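Local coordinates for putative signal recognition particle protein (Chaetomium thermophilum, PDB 5CK4) that binds guanine nucleotides as the Arf-like GTPase subunit beta of the signal recognition particle receptor, associated with protein translocation at the endoplasmic reticulum, at residues 165-170 with 187-192; 194-199 with 287-292; 242-247 with 277-282. One frame throughout, in Å; residues are numbered along the deposited sequence.

Interaction 1: residues 165-170 with 187-192; sequences VIFLLD and SYLYDV
Strand 165-170 and helix 187-192 run antiparallel at 173°, their axes 10.4 Å apart, and F167 faces L189 where the two backbones come nearest, with CA atoms 7.5 Å apart. F167 carries the contact. With CG anti to the backbone N (chi1 -175°), its ring leaves the strand toward the helix, with L189 over one face and Y188 at its edge. L189 CD1 sits nearly straight above the centroid of the F167 ring at 4.1 Å, a CH-pi contact, and L189 CB lies 3.9 Å from F167 CZ. Y188 instead offers its own ring face to the F167 edge, F167 CE2 lying 3.9 Å from Y188 CD2, a T-shaped pair with planes at 75°. This is how the crossover helix of a beta-alpha-beta unit, 180-201, packs on the sheet of a P-loop GTPase, between parallel strands 159-170 and 214-219. Replacing F167 with an alanine would probably open a gap beneath the helix, leaving the Y188 face and L189 CD1 without their aromatic mate. V192 CG2 reaches F167 CD2 obliquely at 4.4 Å. Y188 also forms a cation-pi pair with R123, while I25 of the neighbouring strand touches both F167 and Y188.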
loop_
_atom_site.group_PDB
_atom_site.type_symbol
_atom_site.label_atom_id
_atom_site.label_comp_id
_atom_site.label_asym_id
_atom_site.label_seq_id
_atom_site.Cartn_x
_atom_site.Cartn_y
_atom_site.Cartn_z
ATOM N N VAL A 165 -1.429 -3.352 -4.342
ATOM C CA VAL A 165 -1.553 -2.107 -3.604
ATOM C C VAL A 165 -0.182 -1.459 -3.510
ATOM O O VAL A 165 0.797 -2.123 -3.196
ATOM C CB VAL A 165 -2.049 -2.382 -2.166
ATOM C CG1 VAL A 165 -1.881 -1.131 -1.261
ATOM C CG2 VAL A 165 -3.485 -2.845 -2.189
ATOM N N ILE A 166 -0.102 -0.167 -3.804
ATOM C CA ILE A 166 1.087 0.582 -3.424
ATOM C C ILE A 166 0.723 1.478 -2.241
ATOM O O ILE A 166 -0.214 2.286 -2.332
ATOM C CB ILE A 166 1.610 1.448 -4.582
ATOM C CG1 ILE A 166 2.078 0.575 -5.748
ATOM C CG2 ILE A 166 2.745 2.354 -4.090
ATOM C CD1 ILE A 166 2.440 1.395 -7.022
ATOM N N PHE A 167 1.418 1.307 -1.119
ATOM C CA PHE A 167 1.218 2.195 0.027
ATOM C C PHE A 167 2.362 3.211 0.049
ATOM O O PHE A 167 3.505 2.858 0.376
ATOM C CB PHE A 167 1.186 1.404 1.333
ATOM C CG PHE A 167 0.870 2.251 2.544
ATOM C CD1 PHE A 167 1.880 2.928 3.227
ATOM C CD2 PHE A 167 -0.445 2.399 2.979
ATOM C CE1 PHE A 167 1.580 3.719 4.331
ATOM C CE2 PHE A 167 -0.745 3.180 4.088
ATOM C CZ PHE A 167 0.262 3.837 4.760
ATOM N N LEU A 168 2.055 4.460 -0.300
ATOM C CA LEU A 168 3.078 5.501 -0.429
ATOM C C LEU A 168 3.173 6.320 0.851
ATOM O O LEU A 168 2.162 6.698 1.422
ATOM C CB LEU A 168 2.739 6.429 -1.586
ATOM C CG LEU A 168 3.788 7.373 -2.196
ATOM C CD1 LEU A 168 4.854 6.593 -2.966
ATOM C CD2 LEU A 168 3.098 8.348 -3.127
ATOM N N LEU A 169 4.400 6.600 1.286
ATOM C CA LEU A 169 4.640 7.456 2.443
ATOM C C LEU A 169 5.801 8.410 2.153
ATOM O O LEU A 169 6.626 8.154 1.262
ATOM C CB LEU A 169 4.920 6.623 3.713
ATOM C CG LEU A 169 6.128 5.652 3.675
ATOM C CD1 LEU A 169 7.456 6.364 4.051
ATOM C CD2 LEU A 169 5.884 4.469 4.594
ATOM N N ASP A 170 5.859 9.489 2.927
ATOM C CA ASP A 170 6.931 10.473 2.849
ATOM C C ASP A 170 8.079 10.017 3.753
ATOM O O ASP A 170 7.979 10.107 4.974
ATOM C CB ASP A 170 6.372 11.839 3.296
ATOM C CG ASP A 170 7.377 12.964 3.175
ATOM O OD1 ASP A 170 8.593 12.696 3.089
ATOM O OD2 ASP A 170 6.946 14.136 3.181
ATOM N N SER A 187 -0.499 3.548 11.597
ATOM C CA SER A 187 -1.882 3.231 11.931
ATOM C C SER A 187 -2.696 2.920 10.667
ATOM O O SER A 187 -3.473 1.970 10.634
ATOM C CB SER A 187 -2.509 4.377 12.726
ATOM O OG SER A 187 -3.834 4.063 13.078
ATOM N N TYR A 188 -2.509 3.727 9.631
ATOM C CA TYR A 188 -3.155 3.496 8.337
ATOM C C TYR A 188 -2.673 2.195 7.716
ATOM O O TYR A 188 -3.478 1.365 7.270
ATOM C CB TYR A 188 -2.858 4.656 7.390
ATOM C CG TYR A 188 -3.734 4.737 6.155
ATOM C CD1 TYR A 188 -4.774 3.835 5.932
ATOM C CD2 TYR A 188 -3.514 5.729 5.211
ATOM C CE1 TYR A 188 -5.566 3.921 4.788
ATOM C CE2 TYR A 188 -4.287 5.821 4.073
ATOM C CZ TYR A 188 -5.318 4.917 3.869
ATOM O OH TYR A 188 -6.097 5.048 2.734
ATOM N N LEU A 189 -1.357 2.009 7.693
ATOM C CA LEU A 189 -0.787 0.775 7.148
ATOM C C LEU A 189 -1.303 -0.452 7.909
ATOM O O LEU A 189 -1.615 -1.499 7.309
ATOM C CB LEU A 189 0.747 0.841 7.189
ATOM C CG LEU A 189 1.487 -0.409 6.691
ATOM C CD1 LEU A 189 1.127 -0.711 5.235
ATOM C CD2 LEU A 189 2.976 -0.168 6.841
ATOM N N TYR A 190 -1.396 -0.335 9.232
ATOM C CA TYR A 190 -1.944 -1.422 10.035
ATOM C C TYR A 190 -3.320 -1.842 9.511
ATOM O O TYR A 190 -3.564 -3.027 9.297
ATOM C CB TYR A 190 -2.037 -1.017 11.521
ATOM C CG TYR A 190 -2.318 -2.170 12.490
ATOM C CD1 TYR A 190 -3.604 -2.673 12.662
ATOM C CD2 TYR A 190 -1.297 -2.738 13.242
ATOM C CE1 TYR A 190 -3.858 -3.726 13.550
ATOM C CE2 TYR A 190 -1.546 -3.779 14.135
ATOM C CZ TYR A 190 -2.823 -4.269 14.282
ATOM O OH TYR A 190 -3.071 -5.308 15.170
ATOM N N ASP A 191 -4.205 -0.868 9.296
ATOM C CA ASP A 191 -5.559 -1.153 8.823
ATOM C C ASP A 191 -5.572 -1.758 7.426
ATOM O O ASP A 191 -6.393 -2.621 7.127
ATOM C CB ASP A 191 -6.434 0.109 8.825
ATOM C CG ASP A 191 -6.789 0.577 10.222
ATOM O OD1 ASP A 191 -6.746 -0.249 11.154
ATOM O OD2 ASP A 191 -7.102 1.777 10.378
ATOM N N VAL A 192 -4.677 -1.285 6.566
ATOM C CA VAL A 192 -4.573 -1.815 5.208
ATOM C C VAL A 192 -4.208 -3.303 5.236
ATOM O O VAL A 192 -4.900 -4.138 4.647
ATOM C CB VAL A 192 -3.554 -1.014 4.354
ATOM C CG1 VAL A 192 -3.104 -1.801 3.144
ATOM C CG2 VAL A 192 -4.169 0.336 3.917
#

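Interaction 2: residues 194-199 with 287-292; sequences LSLQKR and FDMEVE
Q197 and F287 meet where the backbones of helix 194-199 and the segment 287-292 come nearest, their CA atoms 6.6 Å apart. The first kind of contact is stacking on the F287 ring. Q197 CG lies over one ring face, 4.0 Å from the F287 centroid and 18° off the ring normal, a CH-pi contact. Beyond it the carboxamide runs outward past the CE2 rim of the ring, its plane tilted by 30° from that of the phenyl group, with Q197 OE1 3.4 Å from F287 CE2. The extended chain of Q197 carries the amide past the rim of the ring toward its polar partners. H201, near the end of the same helix, meets the F287 ring with its plane steeply inclined.

The second kind is apolar contact through sulfur. M289 points toward the helix, and its SD rests 3.8 Å from L196 CB and 3.7 Å from the backbone N of Q197. A bend at the last torsion (chi3 47°) turns the methyl group back, so that M289 CE also lies 3.8 Å from L196 CB. L193, one turn before Q197, touches M289 as well.

The polar end of Q197 bonds to residues outside the two segments. Q197 NE2 donates to E268 OE1 and to the W270 carbonyl, and Q197 OE1 accepts from the amide of G272.

The chemistry is therefore divided within one side chain. Q197 lays its CG methylene over the F287 face and its amide, tilted, at the rim, and spends its polar atoms on the 268-272 loop. Three hydrogen bonds probably fix the rotation of the buried amide and so keep it at the ring's rim, so this glutamine joins helix 180-201 both to that loop and to the chain entering strand 291-295.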
loop_
_atom_site.group_PDB
_atom_site.type_symbol
_atom_site.label_atom_id
_atom_site.label_comp_id
_atom_site.label_asym_id
_atom_site.label_seq_id
_atom_site.Cartn_x
_atom_site.Cartn_y
_atom_site.Cartn_z
ATOM N N LEU A 194 -4.276 -5.379 7.867
ATOM C CA LEU A 194 -5.250 -6.185 8.621
ATOM C C LEU A 194 -6.475 -6.481 7.757
ATOM O O LEU A 194 -7.061 -7.555 7.839
ATOM C CB LEU A 194 -5.686 -5.478 9.910
ATOM C CG LEU A 194 -6.558 -6.332 10.841
ATOM C CD1 LEU A 194 -5.768 -7.572 11.334
ATOM C CD2 LEU A 194 -7.098 -5.522 12.022
ATOM N N SER A 195 -6.847 -5.528 6.913
ATOM C CA SER A 195 -7.982 -5.736 6.009
ATOM C C SER A 195 -7.682 -6.881 5.033
ATOM O O SER A 195 -8.520 -7.747 4.809
ATOM C CB SER A 195 -8.319 -4.452 5.250
ATOM O OG SER A 195 -8.850 -3.479 6.136
ATOM N N LEU A 196 -6.477 -6.890 4.469
ATOM C CA LEU A 196 -6.099 -7.941 3.523
ATOM C C LEU A 196 -5.977 -9.278 4.243
ATOM O O LEU A 196 -6.242 -10.336 3.670
ATOM C CB LEU A 196 -4.768 -7.593 2.848
ATOM C CG LEU A 196 -4.887 -6.447 1.842
ATOM C CD1 LEU A 196 -3.516 -5.978 1.369
ATOM C CD2 LEU A 196 -5.777 -6.849 0.650
ATOM N N GLN A 197 -5.575 -9.216 5.504
ATOM C CA GLN A 197 -5.467 -10.421 6.324
ATOM C C GLN A 197 -6.850 -11.016 6.589
ATOM O O GLN A 197 -7.026 -12.236 6.534
ATOM C CB GLN A 197 -4.756 -10.123 7.643
ATOM C CG GLN A 197 -4.624 -11.335 8.578
ATOM C CD GLN A 197 -3.810 -11.008 9.823
ATOM O OE1 GLN A 197 -2.774 -10.352 9.741
ATOM N NE2 GLN A 197 -4.296 -11.436 10.986
ATOM N N LYS A 198 -7.827 -10.158 6.880
ATOM C CA LYS A 198 -9.191 -10.632 7.134
ATOM C C LYS A 198 -9.788 -11.205 5.858
ATOM O O LYS A 198 -10.545 -12.186 5.892
ATOM C CB LYS A 198 -10.083 -9.503 7.640
ATOM C CG LYS A 198 -9.762 -9.030 9.039
ATOM C CD LYS A 198 -10.658 -7.861 9.418
ATOM C CE LYS A 198 -10.420 -7.452 10.846
ATOM N NZ LYS A 198 -11.497 -6.569 11.363
ATOM N N ARG A 199 -9.445 -10.584 4.733
ATOM C CA ARG A 199 -9.857 -11.085 3.424
ATOM C C ARG A 199 -9.362 -12.519 3.203
ATOM O O ARG A 199 -10.123 -13.382 2.775
ATOM C CB ARG A 199 -9.334 -10.171 2.318
ATOM C CG ARG A 199 -9.634 -10.647 0.906
ATOM C CD ARG A 199 -9.039 -9.688 -0.124
ATOM N NE ARG A 199 -9.207 -10.164 -1.496
ATOM C CZ ARG A 199 -8.238 -10.738 -2.199
ATOM N NH1 ARG A 199 -7.039 -10.899 -1.655
ATOM N NH2 ARG A 199 -8.453 -11.134 -3.440
ATOM N N PHE A 287 -0.232 -15.621 5.248
ATOM C CA PHE A 287 -1.518 -15.358 4.604
ATOM C C PHE A 287 -1.329 -15.066 3.119
ATOM O O PHE A 287 -2.129 -14.349 2.519
ATOM C CB PHE A 287 -2.207 -14.181 5.291
ATOM C CG PHE A 287 -2.046 -14.200 6.786
ATOM C CD1 PHE A 287 -2.517 -15.270 7.522
ATOM C CD2 PHE A 287 -1.389 -13.179 7.440
ATOM C CE1 PHE A 287 -2.355 -15.311 8.901
ATOM C CE2 PHE A 287 -1.227 -13.204 8.819
ATOM C CZ PHE A 287 -1.709 -14.277 9.548
ATOM N N ASP A 288 -0.258 -15.618 2.551
ATOM C CA ASP A 288 0.098 -15.407 1.150
ATOM C C ASP A 288 0.112 -13.928 0.764
ATOM O O ASP A 288 -0.220 -13.555 -0.365
ATOM C CB ASP A 288 -0.820 -16.216 0.230
ATOM C CG ASP A 288 -0.666 -17.713 0.434
ATOM O OD1 ASP A 288 0.472 -18.162 0.703
ATOM O OD2 ASP A 288 -1.677 -18.436 0.336
ATOM N N MET A 289 0.511 -13.084 1.709
ATOM C CA MET A 289 0.581 -11.646 1.462
ATOM C C MET A 289 2.044 -11.210 1.348
ATOM O O MET A 289 2.757 -11.155 2.346
ATOM C CB MET A 289 -0.093 -10.873 2.612
ATOM C CG MET A 289 -1.627 -10.949 2.642
ATOM S SD MET A 289 -2.305 -10.126 4.113
ATOM C CE MET A 289 -1.349 -8.601 4.035
ATOM N N GLU A 290 2.495 -10.919 0.131
ATOM C CA GLU A 290 3.856 -10.432 -0.044
ATOM C C GLU A 290 3.894 -8.934 0.232
ATOM O O GLU A 290 3.168 -8.175 -0.391
ATOM C CB GLU A 290 4.362 -10.744 -1.449
ATOM C CG GLU A 290 5.841 -10.465 -1.627
ATOM C CD GLU A 290 6.320 -10.765 -3.035
ATOM O OE1 GLU A 290 5.498 -11.208 -3.867
ATOM O OE2 GLU A 290 7.522 -10.562 -3.301
ATOM N N VAL A 291 4.744 -8.514 1.173
ATOM C CA VAL A 291 4.817 -7.111 1.571
ATOM C C VAL A 291 6.276 -6.696 1.530
ATOM O O VAL A 291 7.104 -7.319 2.200
ATOM C CB VAL A 291 4.223 -6.865 2.987
ATOM C CG1 VAL A 291 4.261 -5.375 3.323
ATOM C CG2 VAL A 291 2.776 -7.368 3.057
ATOM N N GLU A 292 6.609 -5.696 0.707
ATOM C CA GLU A 292 8.019 -5.283 0.554
ATOM C C GLU A 292 8.174 -3.761 0.654
ATOM O O GLU A 292 7.344 -3.003 0.148
ATOM C CB GLU A 292 8.598 -5.785 -0.786
ATOM C CG GLU A 292 10.104 -5.516 -0.966
ATOM C CD GLU A 292 10.710 -6.197 -2.189
ATOM O OE1 GLU A 292 10.172 -7.237 -2.640
ATOM O OE2 GLU A 292 11.733 -5.685 -2.704
#

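Interaction 3: residues 242-247 with 277-282; sequences RIRKTR and KEFKFE
R244 of helix 242-247 reaches across to F279 and turns a face of its guanidinium group to the phenylalanine. At the root, CB packs against the hydroxyl of Y190. CG sits between the backbone N and the carbonyl carbon (chi1 70°), and from there to NE the chain runs extended toward the loop. NE comes 4.1 Å from F279 CB. That CB lies over the guanidinium face, and CZ of R244 is 3.9 Å from it. NH1 then meets the ring, 3.7 Å from F279 CD1, but at the ring edge, the two planes being 89° apart; the aromatic face is thus not the surface used. NH2 ends 3.2 Å from F279 N, a meeting of two donors that does not bond. What grips the charged tip lies just beyond: NH1 forms a salt bridge with E283 and a hydrogen bond to the L271 carbonyl, and NH2 binds S276 OG.

Beside this, water joins the two segments more loosely. One water lies 2.7 Å from K245 NZ and bonds weakly to K277 NZ; another donates to K277 O at 2.7 Å and is weakly bound by K245 NZ. F279 also packs on L240 of helix 229-249, while the neighbouring F281 extends to L189 and L193 of helix 180-201 and to strand 291-295, so residues 277-282 touch both helices and strand 291-295, ahead of the chain's own entry into that strand.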
loop_
_atom_site.group_PDB
_atom_site.type_symbol
_atom_site.label_atom_id
_atom_site.label_comp_id
_atom_site.label_asym_id
_atom_site.label_seq_id
_atom_site.Cartn_x
_atom_site.Cartn_y
_atom_site.Cartn_z
ATOM N N ARG A 242 4.129 -2.586 18.044
ATOM C CA ARG A 242 3.654 -1.867 19.225
ATOM C C ARG A 242 2.121 -1.783 19.226
ATOM O O ARG A 242 1.477 -1.980 20.262
ATOM C CB ARG A 242 4.237 -0.451 19.284
ATOM C CG ARG A 242 3.832 0.282 20.552
ATOM C CD ARG A 242 4.249 1.745 20.543
ATOM N NE ARG A 242 3.545 2.478 19.496
ATOM C CZ ARG A 242 2.322 2.987 19.627
ATOM N NH1 ARG A 242 1.662 2.859 20.772
ATOM N NH2 ARG A 242 1.759 3.627 18.610
ATOM N N ILE A 243 1.553 -1.476 18.065
ATOM C CA ILE A 243 0.097 -1.355 17.926
ATOM C C ILE A 243 -0.616 -2.662 18.261
ATOM O O ILE A 243 -1.556 -2.681 19.054
ATOM C CB ILE A 243 -0.303 -0.906 16.495
ATOM C CG1 ILE A 243 0.216 0.508 16.230
ATOM C CG2 ILE A 243 -1.838 -0.946 16.314
ATOM C CD1 ILE A 243 0.206 0.905 14.763
ATOM N N ARG A 244 -0.176 -3.762 17.664
ATOM C CA ARG A 244 -0.868 -5.026 17.915
ATOM C C ARG A 244 -0.743 -5.452 19.372
ATOM O O ARG A 244 -1.686 -6.011 19.937
ATOM C CB ARG A 244 -0.419 -6.136 16.956
ATOM C CG ARG A 244 1.008 -6.657 17.167
ATOM C CD ARG A 244 1.312 -7.808 16.206
ATOM N NE ARG A 244 2.616 -8.423 16.463
ATOM C CZ ARG A 244 3.091 -9.456 15.779
ATOM N NH1 ARG A 244 2.356 -9.995 14.810
ATOM N NH2 ARG A 244 4.290 -9.961 16.076
ATOM N N LYS A 245 0.404 -5.164 19.987
ATOM C CA LYS A 245 0.608 -5.500 21.407
ATOM C C LYS A 245 -0.269 -4.673 22.341
ATOM O O LYS A 245 -0.851 -5.194 23.295
ATOM C CB LYS A 245 2.078 -5.315 21.806
ATOM C CG LYS A 245 2.355 -5.625 23.253
ATOM C CD LYS A 245 2.137 -7.107 23.538
ATOM C CE LYS A 245 2.986 -7.964 22.613
ATOM N NZ LYS A 245 3.290 -9.295 23.176
ATOM N N THR A 246 -0.354 -3.375 22.069
ATOM C CA THR A 246 -1.195 -2.487 22.862
ATOM C C THR A 246 -2.668 -2.841 22.700
ATOM O O THR A 246 -3.439 -2.786 23.657
ATOM C CB THR A 246 -0.990 -1.014 22.467
ATOM O OG1 THR A 246 0.394 -0.674 22.605
ATOM C CG2 THR A 246 -1.810 -0.102 23.365
ATOM N N ARG A 247 -3.062 -3.211 21.488
ATOM C CA ARG A 247 -4.458 -3.531 21.247
ATOM C C ARG A 247 -4.828 -4.847 21.900
ATOM O O ARG A 247 -5.914 -4.980 22.453
ATOM C CB ARG A 247 -4.782 -3.529 19.755
ATOM C CG ARG A 247 -4.737 -2.133 19.164
ATOM C CD ARG A 247 -5.262 -2.068 17.736
ATOM N NE ARG A 247 -5.056 -0.729 17.188
ATOM C CZ ARG A 247 -5.352 -0.367 15.944
ATOM N NH1 ARG A 247 -5.884 -1.246 15.105
ATOM N NH2 ARG A 247 -5.112 0.877 15.541
ATOM N N LYS A 277 6.377 -13.246 17.906
ATOM C CA LYS A 277 6.844 -12.488 19.070
ATOM C C LYS A 277 7.505 -11.158 18.703
ATOM O O LYS A 277 7.765 -10.323 19.570
ATOM C CB LYS A 277 7.794 -13.338 19.917
ATOM C CG LYS A 277 7.144 -14.582 20.502
ATOM C CD LYS A 277 5.900 -14.234 21.304
ATOM C CE LYS A 277 5.220 -15.487 21.842
ATOM N NZ LYS A 277 3.839 -15.206 22.340
ATOM N N GLU A 278 7.816 -10.985 17.424
ATOM C CA GLU A 278 8.324 -9.715 16.914
ATOM C C GLU A 278 7.840 -9.578 15.485
ATOM O O GLU A 278 8.167 -10.425 14.646
ATOM C CB GLU A 278 9.864 -9.656 16.968
ATOM C CG GLU A 278 10.451 -9.461 18.366
ATOM C CD GLU A 278 11.951 -9.150 18.379
ATOM O OE1 GLU A 278 12.535 -8.968 17.289
ATOM O OE2 GLU A 278 12.543 -9.078 19.486
ATOM N N PHE A 279 7.061 -8.527 15.212
ATOM C CA PHE A 279 6.472 -8.354 13.897
ATOM C C PHE A 279 7.519 -8.165 12.810
ATOM O O PHE A 279 8.431 -7.362 12.967
ATOM C CB PHE A 279 5.497 -7.167 13.826
ATOM C CG PHE A 279 4.837 -7.051 12.484
ATOM C CD1 PHE A 279 3.724 -7.835 12.181
ATOM C CD2 PHE A 279 5.356 -6.198 11.498
ATOM C CE1 PHE A 279 3.113 -7.763 10.936
ATOM C CE2 PHE A 279 4.758 -6.122 10.256
ATOM C CZ PHE A 279 3.635 -6.905 9.963
ATOM N N LYS A 280 7.355 -8.893 11.703
ATOM C CA LYS A 280 8.168 -8.699 10.501
ATOM C C LYS A 280 7.232 -8.758 9.307
ATOM O O LYS A 280 6.305 -9.549 9.308
ATOM C CB LYS A 280 9.218 -9.810 10.354
ATOM C CG LYS A 280 10.208 -9.912 11.500
ATOM C CD LYS A 280 11.140 -8.713 11.549
ATOM C CE LYS A 280 12.146 -8.897 12.690
ATOM N NZ LYS A 280 13.240 -7.899 12.638
ATOM N N PHE A 281 7.464 -7.944 8.284
ATOM C CA PHE A 281 6.589 -7.977 7.108
ATOM C C PHE A 281 6.563 -9.367 6.468
ATOM O O PHE A 281 5.546 -9.802 5.899
ATOM C CB PHE A 281 7.008 -6.916 6.089
ATOM C CG PHE A 281 6.638 -5.522 6.498
ATOM C CD1 PHE A 281 5.304 -5.171 6.687
ATOM C CD2 PHE A 281 7.614 -4.561 6.705
ATOM C CE1 PHE A 281 4.961 -3.878 7.068
ATOM C CE2 PHE A 281 7.276 -3.266 7.076
ATOM C CZ PHE A 281 5.950 -2.926 7.272
ATOM N N GLU A 282 7.678 -10.075 6.588
ATOM C CA GLU A 282 7.773 -11.411 6.021
ATOM C C GLU A 282 6.759 -12.374 6.630
ATOM O O GLU A 282 6.346 -13.357 5.996
ATOM C CB GLU A 282 9.190 -11.971 6.178
ATOM C CG GLU A 282 10.202 -11.358 5.209
ATOM C CD GLU A 282 10.723 -9.993 5.655
ATOM O OE1 GLU A 282 10.329 -9.511 6.736
ATOM O OE2 GLU A 282 11.544 -9.406 4.915
HETATM O O HOH W 1 6.439 -9.691 21.803
HETATM O O HOH W 2 3.555 -11.813 22.178
#

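Overall arrangement
Interactions 1 and 2 use successive turns of helix 180-201, their centres about 12 Å apart: the first faces strand 159-170, the second the chain leading into strand 291-295. The centre of interaction 3 lies about 15 Å from that of the first and about 14 Å from that of the second, nested inside the loop interaction 2 closes. Y190 joins interactions 1 and 3, its CE2 lying 3.6 Å from I243 CG2, and V291 CG1 meets F281 CD1 at 3.5 Å. Nearest to the nucleotide is interaction 1, the side chain of Y188 standing about 9 Å from the bound GDP and about 7 Å from that of the GDP-binding K32; the others lie away from the pocket.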